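Local structure of 3-dehydroshikimate dehydratase (Pseudomonas putida, 5HMQ) at residues E32-D37 against L61-R66; T95-V100 against G130-Y135; L546-N551 against N574-R579. The protein catalyses the metal-dependent dehydration of 3-dehydroshikimate to protocatechuate in quinate and shikimate breakdown, using the TIM-barrel domain of a two-domain chain that forms a homodimer. All coordinates share one frame; numbering follows the deposited sequence.

Interaction 1. Residues E32-D37 against L61-R66; sequences EIFEND and LFQPFR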
# COMPACT_ATOMS: atom_id res chain seq x y z
N GLU C 32 -5.84 -12.20 -19.90
CA GLU C 32 -7.08 -11.59 -20.37
C GLU C 32 -6.82 -10.10 -20.56
O GLU C 32 -6.40 -9.42 -19.62
CB GLU C 32 -8.24 -11.80 -19.40
CG GLU C 32 -8.21 -13.08 -18.58
CD GLU C 32 -9.38 -13.15 -17.59
OE1 GLU C 32 -10.34 -12.37 -17.75
OE2 GLU C 32 -9.33 -13.97 -16.66
N ILE C 33 -7.06 -9.60 -21.77
CA ILE C 33 -6.91 -8.18 -22.05
C ILE C 33 -8.20 -7.48 -21.65
O ILE C 33 -9.24 -7.67 -22.28
CB ILE C 33 -6.57 -7.93 -23.53
CG1 ILE C 33 -5.17 -8.45 -23.84
CG2 ILE C 33 -6.65 -6.44 -23.84
CD1 ILE C 33 -4.05 -7.65 -23.20
N PHE C 34 -8.13 -6.68 -20.59
CA PHE C 34 -9.25 -5.84 -20.18
C PHE C 34 -9.30 -4.64 -21.12
O PHE C 34 -8.29 -3.96 -21.32
CB PHE C 34 -9.07 -5.41 -18.73
CG PHE C 34 -10.29 -4.79 -18.11
CD1 PHE C 34 -11.42 -5.56 -17.84
CD2 PHE C 34 -10.31 -3.45 -17.75
CE1 PHE C 34 -12.54 -5.00 -17.26
CE2 PHE C 34 -11.43 -2.89 -17.16
CZ PHE C 34 -12.54 -3.66 -16.91
N GLU C 35 -10.48 -4.39 -21.71
CA GLU C 35 -10.57 -3.40 -22.78
C GLU C 35 -10.13 -2.02 -22.32
O GLU C 35 -9.50 -1.28 -23.09
CB GLU C 35 -11.99 -3.34 -23.33
CG GLU C 35 -12.12 -2.36 -24.49
CD GLU C 35 -13.48 -2.40 -25.16
OE1 GLU C 35 -14.46 -2.78 -24.49
OE2 GLU C 35 -13.56 -2.04 -26.35
N ASN C 36 -10.45 -1.65 -21.08
CA ASN C 36 -10.07 -0.33 -20.59
C ASN C 36 -8.56 -0.15 -20.58
O ASN C 36 -8.07 0.97 -20.74
CB ASN C 36 -10.65 -0.10 -19.19
CG ASN C 36 -10.74 1.38 -18.83
OD1 ASN C 36 -11.16 2.20 -19.64
ND2 ASN C 36 -10.34 1.72 -17.61
N ASP C 37 -7.81 -1.23 -20.39
CA ASP C 37 -6.35 -1.14 -20.43
C ASP C 37 -5.86 -0.80 -21.84
O ASP C 37 -4.89 -0.05 -21.99
CB ASP C 37 -5.73 -2.45 -19.95
CG ASP C 37 -5.83 -2.63 -18.45
OD1 ASP C 37 -5.58 -1.64 -17.72
OD2 ASP C 37 -6.18 -3.73 -17.99
N LEU C 61 -8.20 -14.24 -23.76
CA LEU C 61 -9.55 -13.70 -23.68
C LEU C 61 -9.52 -12.19 -23.83
O LEU C 61 -8.59 -11.53 -23.34
CB LEU C 61 -10.22 -14.08 -22.35
CG LEU C 61 -11.59 -13.46 -22.06
CD1 LEU C 61 -12.65 -14.00 -22.99
CD2 LEU C 61 -11.98 -13.68 -20.61
N PHE C 62 -10.53 -11.65 -24.50
CA PHE C 62 -10.79 -10.22 -24.55
C PHE C 62 -12.10 -9.95 -23.82
O PHE C 62 -13.09 -10.66 -24.04
CB PHE C 62 -10.86 -9.71 -25.99
CG PHE C 62 -11.26 -8.27 -26.11
CD1 PHE C 62 -10.34 -7.26 -25.87
CD2 PHE C 62 -12.56 -7.92 -26.45
CE1 PHE C 62 -10.70 -5.93 -25.97
CE2 PHE C 62 -12.93 -6.59 -26.56
CZ PHE C 62 -11.99 -5.60 -26.32
N GLN C 63 -12.11 -8.94 -22.96
CA GLN C 63 -13.27 -8.67 -22.12
C GLN C 63 -13.27 -7.23 -21.60
O GLN C 63 -12.21 -6.60 -21.53
CB GLN C 63 -13.30 -9.66 -20.94
CG GLN C 63 -12.13 -9.54 -19.98
CD GLN C 63 -12.56 -9.27 -18.55
OE1 GLN C 63 -13.49 -8.50 -18.31
NE2 GLN C 63 -11.89 -9.90 -17.60
N PRO C 64 -14.45 -6.70 -21.25
CA PRO C 64 -15.77 -7.34 -21.35
C PRO C 64 -16.64 -6.78 -22.47
O PRO C 64 -16.32 -5.73 -23.04
CB PRO C 64 -16.38 -7.03 -19.99
CG PRO C 64 -15.86 -5.64 -19.69
CD PRO C 64 -14.52 -5.50 -20.39
N PHE C 65 -17.73 -7.48 -22.77
CA PHE C 65 -18.74 -7.02 -23.71
C PHE C 65 -20.08 -7.02 -22.98
O PHE C 65 -20.62 -8.08 -22.66
CB PHE C 65 -18.78 -7.91 -24.96
CG PHE C 65 -19.60 -7.34 -26.08
CD1 PHE C 65 -20.98 -7.50 -26.11
CD2 PHE C 65 -19.00 -6.63 -27.10
CE1 PHE C 65 -21.73 -6.97 -27.14
CE2 PHE C 65 -19.75 -6.10 -28.14
CZ PHE C 65 -21.12 -6.27 -28.16
N ARG C 66 -20.61 -5.82 -22.71
CA ARG C 66 -21.72 -5.66 -21.79
C ARG C 66 -23.04 -5.51 -22.54
O ARG C 66 -23.07 -5.04 -23.68
CB ARG C 66 -21.50 -4.43 -20.90
CG ARG C 66 -20.20 -4.45 -20.11
CD ARG C 66 -19.98 -3.14 -19.38
NE ARG C 66 -18.68 -3.10 -18.72
CZ ARG C 66 -18.43 -3.57 -17.51
NH1 ARG C 66 -19.39 -4.14 -16.80
NH2 ARG C 66 -17.20 -3.49 -17.01
O HOH W 1 -16.55 -4.31 -25.52
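Strands 30-34 and 58-66 are the second and third staves of the TIM barrel, and their pairing illustrates how a parallel sheet presents polar groups to a metal site at one face and packs rings under its helices at the other. Ile33 lies opposite Phe62 and Phe34 opposite Gln63; Ile33 N and O bond to Leu61 O and Gln63 N, and Glu35 N, just past the strand, to Gln63 O.

Glu32, Leu61, Phe34 and Gln63 share the barrel-interior face. Glu32, extended beyond CG, runs side by side with Leu61, OE1 lying 3.5 Å from Leu61 CD2. Gln63 places CG in the crowded position between N and the carbonyl carbon (chi1 64°) and bends at chi2, so its amide swings back across the strand gap: NE2 donates to Glu32 OE1 at 2.9 Å, nearly along the C-O axis. Glu32 is also held by Ser239 and Gln193, and Gln63 NE2 by Glu241; Gln193 and Glu241 are metal ligands, so the buried pair forms a second shell that probably helps to orient them. The other amide end, OE1, meets the edge of the Phe34 ring at CD1 (3.6 Å), amide and ring almost perpendicular at 84°, while Phe34 CE1 rests 3.7 Å from CD of Pro64, which follows a cis peptide.

On the face of Ile33 and Phe62, the extended side chain of Glu35, from the helix start, crosses the tip of the Phe62 ring, Glu35 CD lying 3.7 Å from Phe62 CZ. Glu35 OE2 forms a salt bridge with Lys86, and a water donates to both Glu35 OE1 and Pro64 O, at 2.8 and 2.9 Å.

Interaction 2. Residues T95-V100 against G130-Y135; sequences TDLVLV and GLRIGY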
# COMPACT_ATOMS: atom_id res chain seq x y z
N THR C 95 -6.49 -12.95 -30.57
CA THR C 95 -7.28 -13.77 -29.67
C THR C 95 -8.60 -14.12 -30.34
O THR C 95 -9.03 -13.43 -31.28
CB THR C 95 -7.53 -13.05 -28.33
OG1 THR C 95 -8.08 -13.97 -27.38
CG2 THR C 95 -8.49 -11.88 -28.51
N ASP C 96 -9.22 -15.20 -29.89
CA ASP C 96 -10.43 -15.70 -30.54
C ASP C 96 -11.62 -15.81 -29.60
O ASP C 96 -12.67 -16.33 -30.01
CB ASP C 96 -10.16 -17.05 -31.20
CG ASP C 96 -10.19 -18.21 -30.22
OD1 ASP C 96 -9.77 -18.02 -29.06
OD2 ASP C 96 -10.65 -19.30 -30.60
N LEU C 97 -11.51 -15.33 -28.36
CA LEU C 97 -12.57 -15.49 -27.37
C LEU C 97 -12.86 -14.15 -26.72
O LEU C 97 -11.94 -13.44 -26.29
CB LEU C 97 -12.18 -16.53 -26.31
CG LEU C 97 -13.22 -16.80 -25.22
CD1 LEU C 97 -14.51 -17.33 -25.81
CD2 LEU C 97 -12.66 -17.77 -24.18
N VAL C 98 -14.15 -13.81 -26.63
CA VAL C 98 -14.60 -12.59 -25.98
C VAL C 98 -15.64 -12.95 -24.93
O VAL C 98 -16.49 -13.82 -25.15
CB VAL C 98 -15.18 -11.58 -27.00
CG1 VAL C 98 -16.27 -12.22 -27.85
CG2 VAL C 98 -15.71 -10.33 -26.29
N LEU C 99 -15.54 -12.31 -23.77
CA LEU C 99 -16.48 -12.53 -22.68
C LEU C 99 -17.67 -11.59 -22.82
O LEU C 99 -17.49 -10.37 -22.94
CB LEU C 99 -15.79 -12.33 -21.32
CG LEU C 99 -16.56 -12.62 -20.03
CD1 LEU C 99 -15.59 -13.03 -18.93
CD2 LEU C 99 -17.40 -11.44 -19.56
N VAL C 100 -18.87 -12.15 -22.81
CA VAL C 100 -20.11 -11.39 -22.81
C VAL C 100 -20.75 -11.59 -21.44
O VAL C 100 -21.13 -12.71 -21.09
CB VAL C 100 -21.05 -11.82 -23.94
CG1 VAL C 100 -22.42 -11.17 -23.78
CG2 VAL C 100 -20.45 -11.49 -25.30
N GLY C 130 -14.78 -16.78 -37.30
CA GLY C 130 -13.81 -17.66 -36.67
C GLY C 130 -13.52 -17.33 -35.22
O GLY C 130 -12.40 -17.57 -34.76
N LEU C 131 -14.49 -16.78 -34.50
CA LEU C 131 -14.33 -16.35 -33.12
C LEU C 131 -15.36 -17.05 -32.25
O LEU C 131 -16.27 -17.74 -32.73
CB LEU C 131 -14.45 -14.83 -33.01
CG LEU C 131 -13.52 -14.07 -33.97
CD1 LEU C 131 -13.79 -12.57 -33.93
CD2 LEU C 131 -12.05 -14.36 -33.67
N ARG C 132 -15.22 -16.87 -30.94
CA ARG C 132 -16.02 -17.57 -29.95
C ARG C 132 -16.60 -16.59 -28.94
O ARG C 132 -15.97 -15.59 -28.58
CB ARG C 132 -15.15 -18.62 -29.25
CG ARG C 132 -14.67 -19.72 -30.20
CD ARG C 132 -13.45 -20.46 -29.66
NE ARG C 132 -13.63 -21.03 -28.33
CZ ARG C 132 -12.69 -21.01 -27.39
NH1 ARG C 132 -11.53 -20.42 -27.63
NH2 ARG C 132 -12.92 -21.56 -26.21
N ILE C 133 -17.81 -16.89 -28.48
CA ILE C 133 -18.50 -16.11 -27.46
C ILE C 133 -18.53 -16.91 -26.17
O ILE C 133 -18.98 -18.06 -26.15
CB ILE C 133 -19.93 -15.73 -27.89
CG1 ILE C 133 -19.93 -14.95 -29.20
CG2 ILE C 133 -20.62 -14.92 -26.80
CD1 ILE C 133 -19.27 -13.61 -29.11
N GLY C 134 -18.04 -16.30 -25.09
CA GLY C 134 -18.18 -16.88 -23.77
C GLY C 134 -19.14 -16.08 -22.91
O GLY C 134 -18.89 -14.90 -22.64
N TYR C 135 -20.23 -16.70 -22.48
CA TYR C 135 -21.32 -16.01 -21.80
C TYR C 135 -21.15 -16.17 -20.29
O TYR C 135 -21.10 -17.29 -19.78
CB TYR C 135 -22.67 -16.57 -22.25
CG TYR C 135 -23.88 -15.79 -21.79
CD1 TYR C 135 -23.88 -14.40 -21.80
CD2 TYR C 135 -25.03 -16.45 -21.38
CE1 TYR C 135 -25.00 -13.69 -21.39
CE2 TYR C 135 -26.15 -15.75 -20.97
CZ TYR C 135 -26.13 -14.37 -20.97
OH TYR C 135 -27.25 -13.67 -20.56
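Residues 97-100 and 132-135, in strands 97-101 and 132-136, run parallel with their axes 31° apart, in the register Leu97-Arg132, Val98-Ile133, Leu99-Gly134 and Val100-Tyr135, and a ladder of bonds from Arg132 N to Val100 N joins them as the two strands of a beta-alpha-beta unit of the TIM barrel. The longest rung is Val98 N to Arg132 O at 3.2 Å; Val100 N meets Gly134 O at 2.8 Å, almost straight.

At the start of the strands Arg132 leaves the backbone with CG anti to the carbonyl carbon and bends at chi3 (56°), which folds the guanidinium back beside Asp96. Asp96, its CG in the crowded position, offers OD2 through the syn lone pair. Arg132 NH1 meets Asp96 OD2 at 3.3 Å, in the guanidinium plane, as a salt bridge with a nearly straight N-H (170°), and the second contact, to OD1, is weak. Leu97 CB lies over one guanidinium face, and Leu97 CD1 approaches Arg132 CB to 3.7 Å. Phe190 makes a cation-pi contact with the same arginine.

Facing the helices, Val98 and Ile133 stand side by side, CG1 against CD1 at 3.5 Å. Ile133 CG2 turns to Val100 CG2, 3.7 Å away, and both residues pack on Leu122 of helix 112-128. Tyr135 brings CD1 to 3.3 Å from Val100 O, while its hydroxyl bonds to Glu69. On the barrel-interior side, Leu99 lies beside the metal ligands Glu136 and Gln193.

The one ion pair between the two segments lies at the strand starts; with its second contact weak and both residues partly exposed it is a loose pair, so the backbone ladder and apolar packing carry most of the contact, on toward Glu136, the metal-binding residue directly after Tyr135.

Interaction 3. Residues L546-N551 against N574-R579; sequences LEIPLN and NVLYDR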
# COMPACT_ATOMS: atom_id res chain seq x y z
N LEU C 546 0.25 -5.20 33.24
CA LEU C 546 -0.75 -4.14 33.22
C LEU C 546 -1.62 -4.15 34.48
O LEU C 546 -1.88 -5.20 35.07
CB LEU C 546 -1.65 -4.29 32.00
CG LEU C 546 -0.95 -4.35 30.64
CD1 LEU C 546 -1.97 -4.55 29.54
CD2 LEU C 546 -0.15 -3.08 30.42
N GLU C 547 -2.07 -2.96 34.86
CA GLU C 547 -3.06 -2.80 35.92
C GLU C 547 -4.45 -2.78 35.31
O GLU C 547 -4.73 -1.98 34.41
CB GLU C 547 -2.83 -1.50 36.69
CG GLU C 547 -3.92 -1.19 37.72
CD GLU C 547 -3.61 0.03 38.55
OE1 GLU C 547 -2.42 0.29 38.83
OE2 GLU C 547 -4.56 0.76 38.92
N ILE C 548 -5.31 -3.66 35.79
CA ILE C 548 -6.66 -3.83 35.26
C ILE C 548 -7.63 -3.11 36.18
O ILE C 548 -7.58 -3.32 37.40
CB ILE C 548 -7.03 -5.32 35.13
CG1 ILE C 548 -5.98 -6.06 34.30
CG2 ILE C 548 -8.40 -5.47 34.50
CD1 ILE C 548 -5.75 -5.46 32.93
N PRO C 549 -8.51 -2.25 35.66
CA PRO C 549 -9.37 -1.46 36.54
C PRO C 549 -10.39 -2.33 37.27
O PRO C 549 -10.71 -3.45 36.87
CB PRO C 549 -10.07 -0.49 35.58
CG PRO C 549 -9.23 -0.49 34.34
CD PRO C 549 -8.65 -1.87 34.25
N LEU C 550 -10.89 -1.78 38.38
CA LEU C 550 -11.81 -2.52 39.23
C LEU C 550 -13.11 -2.85 38.50
O LEU C 550 -13.66 -3.94 38.67
CB LEU C 550 -12.09 -1.72 40.51
CG LEU C 550 -12.38 -2.44 41.83
CD1 LEU C 550 -12.43 -1.43 42.97
CD2 LEU C 550 -13.68 -3.23 41.78
N ASN C 551 -13.60 -1.92 37.68
CA ASN C 551 -14.86 -2.12 36.98
C ASN C 551 -14.84 -3.35 36.08
O ASN C 551 -15.91 -3.91 35.79
CB ASN C 551 -15.24 -0.87 36.18
CG ASN C 551 -14.13 -0.42 35.24
OD1 ASN C 551 -13.47 -1.23 34.60
ND2 ASN C 551 -13.92 0.89 35.16
N ASN C 574 -4.37 -8.91 38.79
CA ASN C 574 -4.57 -8.27 37.50
C ASN C 574 -4.66 -9.29 36.37
O ASN C 574 -4.14 -9.09 35.27
CB ASN C 574 -3.47 -7.24 37.22
CG ASN C 574 -3.51 -6.06 38.17
OD1 ASN C 574 -4.48 -5.30 38.18
ND2 ASN C 574 -2.47 -5.90 38.97
N VAL C 575 -5.34 -10.40 36.64
CA VAL C 575 -5.51 -11.47 35.66
C VAL C 575 -6.78 -11.21 34.86
O VAL C 575 -7.83 -10.88 35.43
CB VAL C 575 -5.55 -12.84 36.34
CG1 VAL C 575 -5.81 -13.94 35.32
CG2 VAL C 575 -4.25 -13.10 37.09
N LEU C 576 -6.69 -11.36 33.55
CA LEU C 576 -7.82 -11.25 32.64
C LEU C 576 -8.40 -12.63 32.37
O LEU C 576 -7.70 -13.64 32.44
CB LEU C 576 -7.40 -10.57 31.34
CG LEU C 576 -6.88 -9.14 31.53
CD1 LEU C 576 -6.06 -8.70 30.34
CD2 LEU C 576 -8.04 -8.18 31.74
N TYR C 577 -9.69 -12.67 32.04
CA TYR C 577 -10.44 -13.91 32.06
C TYR C 577 -11.33 -14.03 30.82
O TYR C 577 -11.82 -13.03 30.29
CB TYR C 577 -11.30 -14.01 33.33
CG TYR C 577 -12.18 -15.24 33.40
CD1 TYR C 577 -11.65 -16.47 33.76
CD2 TYR C 577 -13.53 -15.16 33.12
CE1 TYR C 577 -12.45 -17.60 33.83
CE2 TYR C 577 -14.34 -16.28 33.18
CZ TYR C 577 -13.80 -17.50 33.54
OH TYR C 577 -14.60 -18.61 33.61
N ASP C 578 -11.51 -15.27 30.37
CA ASP C 578 -12.45 -15.60 29.32
C ASP C 578 -12.91 -17.04 29.51
O ASP C 578 -12.17 -17.86 30.06
CB ASP C 578 -11.84 -15.41 27.92
CG ASP C 578 -12.88 -15.48 26.82
OD1 ASP C 578 -14.00 -14.96 27.01
OD2 ASP C 578 -12.59 -16.07 25.76
N ARG C 579 -14.12 -17.34 29.05
CA ARG C 579 -14.70 -18.67 29.17
C ARG C 579 -15.41 -19.01 27.87
O ARG C 579 -16.17 -18.19 27.35
CB ARG C 579 -15.71 -18.74 30.32
CG ARG C 579 -16.41 -20.09 30.44
CD ARG C 579 -17.51 -20.04 31.48
NE ARG C 579 -17.08 -19.58 32.79
CZ ARG C 579 -17.91 -19.47 33.83
NH1 ARG C 579 -19.19 -19.79 33.69
NH2 ARG C 579 -17.46 -19.05 35.00
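A single side-chain-to-backbone hydrogen bond and a small hydrophobic patch join the loop before helix 550-559 to the chain entering strand 576-579, in the second VOC (glyoxalase-like) region of the C-terminal half; no beta bridge forms between them.

The polar part belongs to Asn574. With CG anti to its carbonyl carbon (chi1 -67°), the side chain reaches across to the loop and OD1 accepts the N-H of Ile548 at 3.0 Å. The hydrogen bond is almost straight at hydrogen (177°), yet the donor stands above the carbonyl plane, 48° out of it, rather than on a lone pair. Asn574 CB meanwhile sits 3.4 Å from Leu546 O, so the asparagine lies alongside the loop backbone.

The apolar part is carried by Ile548, whose side chain is directed at the other segment. Its CD1 meets Leu576 CD2 at 3.7 Å, with CG2 of the isoleucine near the same methyl group, the two side chains crossing obliquely. Ile548 CG1 also approaches Asn574 O, at 3.7 Å, extending the contact back along the chain.

Around this junction, Ile548 packs on Tyr553 and Leu576 on Tyr552, both of helix 550-559. Strand 576-579 pairs with strand 585-590 through Leu576 and His588, and Leu546 and Leu576 also rest against helix 617-625.

In the fold
From the N terminus, interaction 1 closes first, spanning the helical connection between strands 30-34 and 58-66. Interaction 2 follows, with helix 112-128 in the crossover between strands 97-101 and 132-136. The two are in series but touch in one sheet: strands 58-66 and 97-101 are neighbours, and the backbone bonds of Phe62 and Phe65 to Leu97 and Leu99 join them, so four successive barrel strands are tied together beside the catalytic metal. Interaction 3 closes much later, around helices 550-559 and 564-572 in the C-terminal half, its centre about 57 and 63 Å from those of interactions 1 and 2. None nests within or crosses another.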